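Local coordinates for MsStt7d protein (Micromonas, PDB 4IX3) that probably acts as an ATP-dependent protein kinase, this chain being the catalytic domain of a homolog of the state transition kinase Stt7, at residues Ala82-Cys87 and Leu107-Ala112. Numbering follows the deposited sequence.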
ATOM      1  N   ALA B  82     -17.480  -0.736  11.979  1.00  9.76           N
ATOM      2  CA  ALA B  82     -18.065   0.530  11.576  1.00 11.09           C
ATOM      3  C   ALA B  82     -19.255   0.310  10.627  1.00 10.89           C
ATOM      4  O   ALA B  82     -19.209  -0.528   9.690  1.00 11.61           O
ATOM      5  CB  ALA B  82     -17.048   1.394  10.868  1.00 12.62           C
ATOM      6  N   ARG B  83     -20.333   1.076  10.875  1.00 10.86           N
ATOM      7  CA  ARG B  83     -21.566   0.866  10.116  1.00 11.82           C
ATOM      8  C   ARG B  83     -21.355   1.181   8.626  1.00 10.85           C
ATOM      9  O   ARG B  83     -20.879   2.255   8.275  1.00 11.93           O
ATOM     10  CB  ARG B  83     -22.647   1.784  10.687  1.00 13.26           C
ATOM     11  CG  ARG B  83     -23.968   1.752   9.899  1.00 16.97           C
ATOM     12  CD  ARG B  83     -25.120   2.433  10.669  1.00 19.67           C
ATOM     13  NE  ARG B  83     -24.796   3.792  11.132  1.00 23.92           N
ATOM     14  CZ  ARG B  83     -25.084   4.918  10.472  1.00 25.78           C
ATOM     15  NH1 ARG B  83     -25.723   4.860   9.302  1.00 23.35           N
ATOM     16  NH2 ARG B  83     -24.786   6.092  11.043  1.00 26.31           N
ATOM     17  N   PHE B  84     -21.733   0.216   7.800  1.00 11.30           N
ATOM     18  CA  PHE B  84     -21.515   0.297   6.357  1.00 10.94           C
ATOM     19  C   PHE B  84     -22.712   0.988   5.721  1.00 13.14           C
ATOM     20  O   PHE B  84     -23.860   0.515   5.818  1.00 15.81           O
ATOM     21  CB  PHE B  84     -21.337  -1.101   5.787  1.00 12.09           C
ATOM     22  CG  PHE B  84     -21.118  -1.150   4.295  1.00 11.69           C
ATOM     23  CD1 PHE B  84     -20.095  -0.394   3.703  1.00 12.59           C
ATOM     24  CD2 PHE B  84     -21.905  -1.972   3.493  1.00 14.17           C
ATOM     25  CE1 PHE B  84     -19.891  -0.460   2.311  1.00 13.72           C
ATOM     26  CE2 PHE B  84     -21.634  -2.095   2.132  1.00 13.64           C
ATOM     27  CZ  PHE B  84     -20.652  -1.316   1.546  1.00 14.68           C
ATOM     28  N   MET B  85     -22.456   2.034   4.945  1.00 11.83           N
ATOM     29  CA  MET B  85     -23.541   2.832   4.348  1.00 11.71           C
ATOM     30  C   MET B  85     -23.660   2.606   2.852  1.00 12.46           C
ATOM     31  O   MET B  85     -24.613   3.116   2.255  1.00 17.48           O
ATOM     32  CB  MET B  85     -23.286   4.314   4.638  1.00 13.23           C
ATOM     33  CG  MET B  85     -23.327   4.609   6.140  1.00 16.25           C
ATOM     34  SD  MET B  85     -22.937   6.321   6.594  1.00 17.40           S
ATOM     35  CE  MET B  85     -24.430   7.214   6.144  1.00 20.92           C
ATOM     36  N   GLY B  86     -22.864   1.720   2.260  1.00 12.63           N
ATOM     37  CA  GLY B  86     -23.013   1.353   0.852  1.00 13.08           C
ATOM     38  C   GLY B  86     -21.907   1.872  -0.036  1.00 12.74           C
ATOM     39  O   GLY B  86     -20.794   2.134   0.424  1.00 13.09           O
ATOM     40  N   CYS B  87     -22.198   1.925  -1.324  1.00 12.19           N
ATOM     41  CA  CYS B  87     -21.216   2.328  -2.309  1.00 11.65           C
ATOM     42  C   CYS B  87     -21.693   3.533  -3.095  1.00 12.24           C
ATOM     43  O   CYS B  87     -22.884   3.835  -3.081  1.00 14.75           O
ATOM     44  CB  CYS B  87     -20.872   1.165  -3.240  1.00 13.27           C
ATOM     45  SG  CYS B  87     -22.172   0.770  -4.421  1.00 18.00           S
ATOM     46  N   LEU B 107     -15.152   3.642  -8.096  1.00  9.82           N
ATOM     47  CA  LEU B 107     -15.974   3.070  -7.025  1.00  9.76           C
ATOM     48  C   LEU B 107     -15.511   3.623  -5.675  1.00  9.47           C
ATOM     49  O   LEU B 107     -14.309   3.613  -5.352  1.00 10.05           O
ATOM     50  CB  LEU B 107     -15.841   1.541  -7.054  1.00 11.08           C
ATOM     51  CG  LEU B 107     -16.648   0.827  -5.958  1.00 10.70           C
ATOM     52  CD1 LEU B 107     -18.140   0.998  -6.209  1.00 13.74           C
ATOM     53  CD2 LEU B 107     -16.274  -0.676  -5.998  1.00 12.23           C
ATOM     54  N   TRP B 108     -16.473   4.020  -4.865  1.00  8.74           N
ATOM     55  CA  TRP B 108     -16.281   4.442  -3.479  1.00  9.56           C
ATOM     56  C   TRP B 108     -17.087   3.597  -2.527  1.00 10.20           C
ATOM     57  O   TRP B 108     -18.229   3.201  -2.848  1.00 11.00           O
ATOM     58  CB  TRP B 108     -16.712   5.886  -3.262  1.00  9.54           C
ATOM     59  CG  TRP B 108     -15.837   6.860  -3.989  1.00 10.22           C
ATOM     60  CD1 TRP B 108     -15.891   7.267  -5.322  1.00 10.07           C
ATOM     61  CD2 TRP B 108     -14.738   7.560  -3.385  1.00 10.41           C
ATOM     62  NE1 TRP B 108     -14.902   8.202  -5.549  1.00 10.08           N
ATOM     63  CE2 TRP B 108     -14.179   8.430  -4.399  1.00 11.53           C
ATOM     64  CE3 TRP B 108     -14.220   7.607  -2.087  1.00 11.49           C
ATOM     65  CZ2 TRP B 108     -13.080   9.215  -4.139  1.00 12.83           C
ATOM     66  CZ3 TRP B 108     -13.132   8.418  -1.823  1.00 11.87           C
ATOM     67  CH2 TRP B 108     -12.557   9.205  -2.829  1.00 13.03           C
ATOM     68  N   LEU B 109     -16.556   3.324  -1.324  1.00 10.17           N
ATOM     69  CA  LEU B 109     -17.336   2.767  -0.198  1.00 10.28           C
ATOM     70  C   LEU B 109     -17.490   3.845   0.849  1.00  9.51           C
ATOM     71  O   LEU B 109     -16.621   4.711   1.034  1.00 10.72           O
ATOM     72  CB  LEU B 109     -16.583   1.566   0.377  1.00 11.13           C
ATOM     73  CG  LEU B 109     -16.225   0.489  -0.629  1.00 10.81           C
ATOM     74  CD1 LEU B 109     -15.599  -0.701   0.100  1.00 12.70           C
ATOM     75  CD2 LEU B 109     -17.454   0.046  -1.437  1.00 14.36           C
ATOM     76  N   MET B 110     -18.574   3.756   1.640  1.00 10.17           N
ATOM     77  CA  MET B 110     -18.849   4.736   2.675  1.00 11.06           C
ATOM     78  C   MET B 110     -19.294   4.046   3.971  1.00 10.99           C
ATOM     79  O   MET B 110     -20.064   3.079   3.930  1.00 11.06           O
ATOM     80  CB  MET B 110     -19.935   5.712   2.196  1.00 11.01           C
ATOM     81  CG  MET B 110     -20.137   6.913   3.119  1.00 12.77           C
ATOM     82  SD  MET B 110     -21.162   8.210   2.389  1.00 14.15           S
ATOM     83  CE  MET B 110     -22.791   7.486   2.591  1.00 16.09           C
ATOM     84  N   TRP B 111     -18.754   4.569   5.067  1.00  9.70           N
ATOM     85  CA  TRP B 111     -19.144   4.136   6.415  1.00 10.27           C
ATOM     86  C   TRP B 111     -19.490   5.330   7.267  1.00 10.94           C
ATOM     87  O   TRP B 111     -18.988   6.442   7.043  1.00 11.46           O
ATOM     88  CB  TRP B 111     -18.006   3.385   7.112  1.00 10.15           C
ATOM     89  CG  TRP B 111     -17.569   2.148   6.405  1.00 10.04           C
ATOM     90  CD1 TRP B 111     -17.891   0.845   6.651  1.00 11.98           C
ATOM     91  CD2 TRP B 111     -16.590   2.109   5.319  1.00 10.83           C
ATOM     92  NE1 TRP B 111     -17.184   0.001   5.815  1.00 10.20           N
ATOM     93  CE2 TRP B 111     -16.415   0.728   4.962  1.00  9.78           C
ATOM     94  CE3 TRP B 111     -15.861   3.093   4.630  1.00 10.57           C
ATOM     95  CZ2 TRP B 111     -15.477   0.340   4.009  1.00  9.82           C
ATOM     96  CZ3 TRP B 111     -14.907   2.685   3.711  1.00 10.91           C
ATOM     97  CH2 TRP B 111     -14.733   1.341   3.406  1.00 10.27           C
ATOM     98  N   ALA B 112     -20.219   5.084   8.378  1.00 11.68           N
ATOM     99  CA  ALA B 112     -20.300   6.108   9.400  1.00 12.89           C
ATOM    100  C   ALA B 112     -18.906   6.320  10.003  1.00 12.83           C
ATOM    101  O   ALA B 112     -18.141   5.354  10.164  1.00 13.78           O
ATOM    102  CB  ALA B 112     -21.194   5.641  10.533  1.00 15.54           C
TER
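M85 and G86 together face M110 in a classic beta bulge, where the antiparallel strands 84-90 and 106-112 pair in the N-terminal lobe of the kinase fold. M85 N donates to M110 O (2.8 Å), and M110 N returns a bond to G86 O. Beside the bulge the two methionines cross obliquely, M110 CE lying 3.8 Å from M85 CB and 3.9 Å from M85 CE, while M85 SD rests 3.5 Å from A112 N. An alanine at M85 would probably leave the M110 methyl without its methyl partner and open a gap where SD lay beside A112 N. On the face that carries F84 and W111, F84 CG, anti to the backbone N (chi1 179°), carries the ring out beside the indole, with CD1 over one indole face, 3.6 Å from NE1; the planes meet at 51°. A112 N donates to R83 O (2.9 Å), and A112 CB sits over one face of the R83 guanidinium, 3.7 Å from NH2. Here strand 106-112 leads into the hinge; A112 belongs to the ADP site, though no nucleotide is bound. Farther out, helix 59-76 supplies Y71, edge-to-face with F84, and N70, whose OD1 accepts from W111 NE1, fixing the indole's rotation.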